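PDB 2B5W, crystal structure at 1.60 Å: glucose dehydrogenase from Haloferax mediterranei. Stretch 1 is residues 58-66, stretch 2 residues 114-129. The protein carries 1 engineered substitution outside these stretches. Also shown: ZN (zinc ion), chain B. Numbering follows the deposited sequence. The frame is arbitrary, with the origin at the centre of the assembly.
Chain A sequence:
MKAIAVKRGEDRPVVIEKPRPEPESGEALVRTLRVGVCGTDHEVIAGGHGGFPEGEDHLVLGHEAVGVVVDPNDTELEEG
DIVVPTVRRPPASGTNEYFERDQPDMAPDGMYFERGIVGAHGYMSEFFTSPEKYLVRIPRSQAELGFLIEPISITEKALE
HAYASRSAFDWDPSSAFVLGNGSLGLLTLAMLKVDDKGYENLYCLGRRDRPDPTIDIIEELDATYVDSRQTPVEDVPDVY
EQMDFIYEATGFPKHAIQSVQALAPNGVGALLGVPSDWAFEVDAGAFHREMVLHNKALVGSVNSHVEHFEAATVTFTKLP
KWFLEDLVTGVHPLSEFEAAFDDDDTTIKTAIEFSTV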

# COMPACT_ATOMS: atom_id res chain seq x y z
N HIS A 58 36.77 8.10 9.12
CA HIS A 58 36.08 9.01 8.21
C HIS A 58 35.08 8.22 7.38
O HIS A 58 35.12 6.98 7.37
CB HIS A 58 37.09 9.70 7.30
CG HIS A 58 37.74 8.78 6.31
ND1 HIS A 58 38.79 7.95 6.63
CD2 HIS A 58 37.44 8.51 5.01
CE1 HIS A 58 39.13 7.23 5.57
NE2 HIS A 58 38.33 7.56 4.57
N LEU A 59 34.24 8.94 6.66
CA LEU A 59 33.37 8.37 5.66
C LEU A 59 33.48 9.23 4.40
O LEU A 59 33.19 10.42 4.43
CB LEU A 59 31.93 8.37 6.15
CG LEU A 59 30.87 7.97 5.10
CD1 LEU A 59 31.06 6.53 4.70
CD2 LEU A 59 29.51 8.19 5.67
N VAL A 60 33.95 8.63 3.32
CA VAL A 60 33.93 9.33 2.02
C VAL A 60 32.47 9.49 1.61
O VAL A 60 31.70 8.51 1.66
CB VAL A 60 34.71 8.57 0.95
CG1 VAL A 60 34.52 9.21 -0.42
CG2 VAL A 60 36.22 8.50 1.30
N LEU A 61 32.08 10.71 1.26
CA LEU A 61 30.71 11.00 0.92
C LEU A 61 30.40 10.64 -0.53
O LEU A 61 31.30 10.35 -1.30
CB LEU A 61 30.42 12.47 1.15
CG LEU A 61 30.52 12.99 2.59
CD1 LEU A 61 30.39 14.52 2.56
CD2 LEU A 61 29.44 12.37 3.44
N GLY A 62 29.11 10.69 -0.86
CA GLY A 62 28.62 10.64 -2.23
C GLY A 62 28.08 9.29 -2.62
O GLY A 62 28.79 8.28 -2.61
N HIS A 63 26.82 9.29 -3.07
CA HIS A 63 26.20 8.05 -3.55
C HIS A 63 25.60 8.21 -4.95
O HIS A 63 25.05 7.27 -5.49
CB HIS A 63 25.10 7.60 -2.57
CG HIS A 63 24.05 8.63 -2.38
ND1 HIS A 63 24.21 9.69 -1.51
CD2 HIS A 63 22.86 8.82 -3.00
CE1 HIS A 63 23.17 10.51 -1.62
NE2 HIS A 63 22.35 10.02 -2.53
N GLU A 64 25.67 9.41 -5.52
CA GLU A 64 25.12 9.69 -6.86
C GLU A 64 26.25 9.96 -7.87
O GLU A 64 26.60 11.13 -8.14
CB GLU A 64 24.24 10.92 -6.80
CG GLU A 64 23.19 10.96 -5.73
CD GLU A 64 22.44 12.26 -5.70
OE1 GLU A 64 22.79 13.18 -6.48
OE2 GLU A 64 21.48 12.34 -4.95
N ALA A 65 26.79 8.94 -8.50
CA ALA A 65 28.01 9.06 -9.23
C ALA A 65 27.88 8.69 -10.66
O ALA A 65 27.02 7.88 -11.00
CB ALA A 65 29.09 8.20 -8.62
N VAL A 66 28.74 9.28 -11.49
CA VAL A 66 28.97 8.83 -12.85
C VAL A 66 30.47 8.85 -13.10
O VAL A 66 31.16 9.76 -12.65
CB VAL A 66 28.17 9.68 -13.90
CG1 VAL A 66 28.48 11.17 -13.83
CG2 VAL A 66 28.39 9.16 -15.29
ZN ZN B . 21.05 11.38 -3.41
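Stretch 2, residues 114-129: ERGIVGAHGYMSEFFT

Four hydrogen bonds, three of them between backbone atoms, hold stretch 2 against residues 60-62 of stretch 1. Gly 122 N donates to Val 60 O at 2.8 Å, Met 124 N to Leu 61 O at 3.0 Å, and Tyr 123 N to Gly 62 O at 2.9 Å. The carbonyl of Val 60, the last residue of the 58-60 strand, and those of Leu 61 and Gly 62 in the loop that follows are thus met by the amides of 122-124, which themselves lie in loop rather than in a regular strand. The fourth bond brings in a side chain: Val 60 N donates to His 121 ND1 at 3.0 Å, with an almost linear N-H...acceptor angle of 178°. Val 60 N approaches at the edge of the imidazole, near its plane, where the lone pair of an acceptor nitrogen lies. As acceptor in this bond, ND1 carries no proton.

The backbone of stretch 2 reaches this position by a folded path. It enters as a strand at Glu 114, turns through Gly 116 and Ile 117, where Ile 117 N and Val 118 N both donate to Glu 114 O at 3.0 and 2.9 Å, and returns past Ala 120, whose O accepts from Gly 116 N at 2.9 Å. Stretch 1 therefore meets two limbs of this turn: the CA atom of Val 60 lies 4.7 Å from that of His 121, and the CA atom of Leu 61 lies 4.4 Å from that of Gly 116. Arg 115 braces the returning limb from within stretch 2, its NE donating to His 121 O at 2.8 Å and its NH2 to Gly 122 O at 3.0 Å.

Glycines permit the close approach. Gly 116 CA makes a CA-H...O contact with Val 60 O at 3.5 Å, and a CB there would clash with Gly 62 O. A CB on Gly 122 would run into the carbonyl oxygens of Val 60, Leu 61 and Gly 62. On the other stretch, a CB on Gly 62 would strike Met 124 CG, and its backbone angles (102/124) by themselves call for glycine.

Outside this polar core, the rings of His 58 and His 121 lie nearly parallel, with planes at 14° and centroids 4.5 Å apart, but are slid so that they barely overlap. Leu 59 CD1 comes within 3.4 Å of Ala 120 O. Val 60 points toward stretch 2 and sets CG1 3.6 Å from Met 124 O, while Leu 61 CB packs 3.9 Å from Met 124 SD. Ile 117 CD1 covers one face of the His 63 ring, 4.1 Å from its centroid in a CH-pi contact; the same histidine binds zinc through NE2 at 2.1 Å, so stretch 2 packs directly on a metal ligand. Farther along, His 63 CA meets the edge of the Tyr 123 ring at CD2, 3.7 Å away. Ala 65 closes the contact, its CB 3.6 Å from Tyr 123 CB and 4.5 Å from Phe 128 CE1. In all, 774 Å² is buried between the stretches.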

# COMPACT_ATOMS: atom_id res chain seq x y z
N GLU A 114 25.31 1.03 2.43
CA GLU A 114 25.04 2.00 1.37
C GLU A 114 26.28 2.86 1.22
O GLU A 114 26.69 3.55 2.13
CB GLU A 114 23.81 2.87 1.69
CG GLU A 114 22.52 2.16 1.32
CD GLU A 114 21.26 2.87 1.78
OE1 GLU A 114 21.35 3.82 2.59
OE2 GLU A 114 20.17 2.45 1.34
N ARG A 115 26.88 2.81 0.06
CA ARG A 115 28.10 3.56 -0.22
C ARG A 115 27.82 5.06 -0.07
O ARG A 115 26.87 5.61 -0.64
CB ARG A 115 28.62 3.21 -1.61
CG ARG A 115 29.22 1.79 -1.66
CD ARG A 115 30.27 1.50 -2.70
NE ARG A 115 31.39 2.45 -2.63
CZ ARG A 115 32.49 2.36 -3.34
NH1 ARG A 115 32.68 1.35 -4.18
NH2 ARG A 115 33.41 3.32 -3.24
N GLY A 116 28.66 5.72 0.74
CA GLY A 116 28.54 7.14 1.02
C GLY A 116 27.55 7.49 2.12
O GLY A 116 27.33 8.66 2.40
N ILE A 117 26.91 6.49 2.71
CA ILE A 117 25.81 6.74 3.62
C ILE A 117 25.95 5.93 4.91
O ILE A 117 25.95 6.50 6.00
CB ILE A 117 24.47 6.44 2.94
CG1 ILE A 117 24.33 7.25 1.68
CG2 ILE A 117 23.31 6.76 3.90
CD1 ILE A 117 23.10 6.84 0.84
N VAL A 118 26.03 4.61 4.79
CA VAL A 118 26.19 3.77 5.99
C VAL A 118 27.07 2.55 5.74
O VAL A 118 26.79 1.69 4.90
CB VAL A 118 24.84 3.37 6.59
CG1 VAL A 118 23.92 2.70 5.55
CG2 VAL A 118 25.03 2.48 7.83
N GLY A 119 28.18 2.49 6.47
CA GLY A 119 29.01 1.31 6.49
C GLY A 119 30.07 1.16 5.41
O GLY A 119 30.93 0.28 5.51
N ALA A 120 30.03 2.03 4.38
CA ALA A 120 30.93 1.88 3.25
C ALA A 120 31.19 3.26 2.64
O ALA A 120 30.28 4.06 2.51
CB ALA A 120 30.36 0.93 2.21
N HIS A 121 32.43 3.52 2.31
CA HIS A 121 32.82 4.75 1.65
C HIS A 121 32.09 4.93 0.33
O HIS A 121 31.81 3.97 -0.36
CB HIS A 121 34.31 4.76 1.36
CG HIS A 121 35.14 4.80 2.60
ND1 HIS A 121 34.97 5.77 3.56
CD2 HIS A 121 36.11 3.97 3.05
CE1 HIS A 121 35.82 5.55 4.55
NE2 HIS A 121 36.52 4.47 4.27
N GLY A 122 31.82 6.20 0.05
CA GLY A 122 31.09 6.60 -1.14
C GLY A 122 32.01 6.83 -2.33
O GLY A 122 33.09 6.23 -2.43
N TYR A 123 31.57 7.71 -3.23
CA TYR A 123 32.14 7.87 -4.54
C TYR A 123 32.86 9.21 -4.79
O TYR A 123 33.42 9.39 -5.87
CB TYR A 123 31.04 7.70 -5.60
CG TYR A 123 30.34 6.36 -5.53
CD1 TYR A 123 31.06 5.18 -5.66
CD2 TYR A 123 28.96 6.26 -5.32
CE1 TYR A 123 30.44 3.96 -5.58
CE2 TYR A 123 28.36 5.05 -5.23
CZ TYR A 123 29.09 3.90 -5.35
OH TYR A 123 28.51 2.65 -5.27
N MET A 124 32.88 10.10 -3.79
CA MET A 124 33.56 11.38 -3.94
C MET A 124 35.07 11.21 -3.75
O MET A 124 35.65 11.70 -2.79
CB MET A 124 33.02 12.43 -2.96
CG MET A 124 31.67 12.91 -3.33
SD MET A 124 31.08 14.20 -2.25
CE MET A 124 29.49 14.54 -3.05
N SER A 125 35.67 10.50 -4.68
CA SER A 125 37.10 10.27 -4.73
C SER A 125 37.46 10.24 -6.19
O SER A 125 36.60 10.06 -7.04
CB SER A 125 37.49 8.96 -4.02
OG SER A 125 36.85 7.82 -4.54
N GLU A 126 38.74 10.43 -6.52
CA GLU A 126 39.11 10.49 -7.92
C GLU A 126 38.87 9.18 -8.65
O GLU A 126 38.61 9.19 -9.85
CB GLU A 126 40.56 10.97 -8.07
CG GLU A 126 40.71 12.40 -7.58
CD GLU A 126 42.10 12.96 -7.73
OE1 GLU A 126 42.99 12.59 -6.95
OE2 GLU A 126 42.29 13.81 -8.63
N PHE A 127 38.97 8.06 -7.93
CA PHE A 127 38.73 6.72 -8.46
C PHE A 127 37.93 5.91 -7.46
O PHE A 127 37.97 6.14 -6.26
CB PHE A 127 40.03 5.96 -8.76
CG PHE A 127 40.88 6.61 -9.79
CD1 PHE A 127 40.81 6.25 -11.13
CD2 PHE A 127 41.73 7.65 -9.42
CE1 PHE A 127 41.59 6.89 -12.08
CE2 PHE A 127 42.50 8.30 -10.37
CZ PHE A 127 42.44 7.92 -11.69
N PHE A 128 37.17 4.94 -7.98
CA PHE A 128 36.52 3.95 -7.15
C PHE A 128 36.43 2.61 -7.90
O PHE A 128 36.57 2.58 -9.13
CB PHE A 128 35.14 4.43 -6.64
CG PHE A 128 34.10 4.62 -7.71
CD1 PHE A 128 33.94 5.86 -8.33
CD2 PHE A 128 33.28 3.58 -8.09
CE1 PHE A 128 32.96 6.05 -9.32
CE2 PHE A 128 32.30 3.74 -9.09
CZ PHE A 128 32.15 4.96 -9.70
N THR A 129 36.21 1.54 -7.14
CA THR A 129 35.89 0.27 -7.72
C THR A 129 34.47 -0.11 -7.47
O THR A 129 33.83 0.38 -6.55
CB THR A 129 36.81 -0.82 -7.15
OG1 THR A 129 36.69 -0.85 -5.71
CG2 THR A 129 38.28 -0.47 -7.46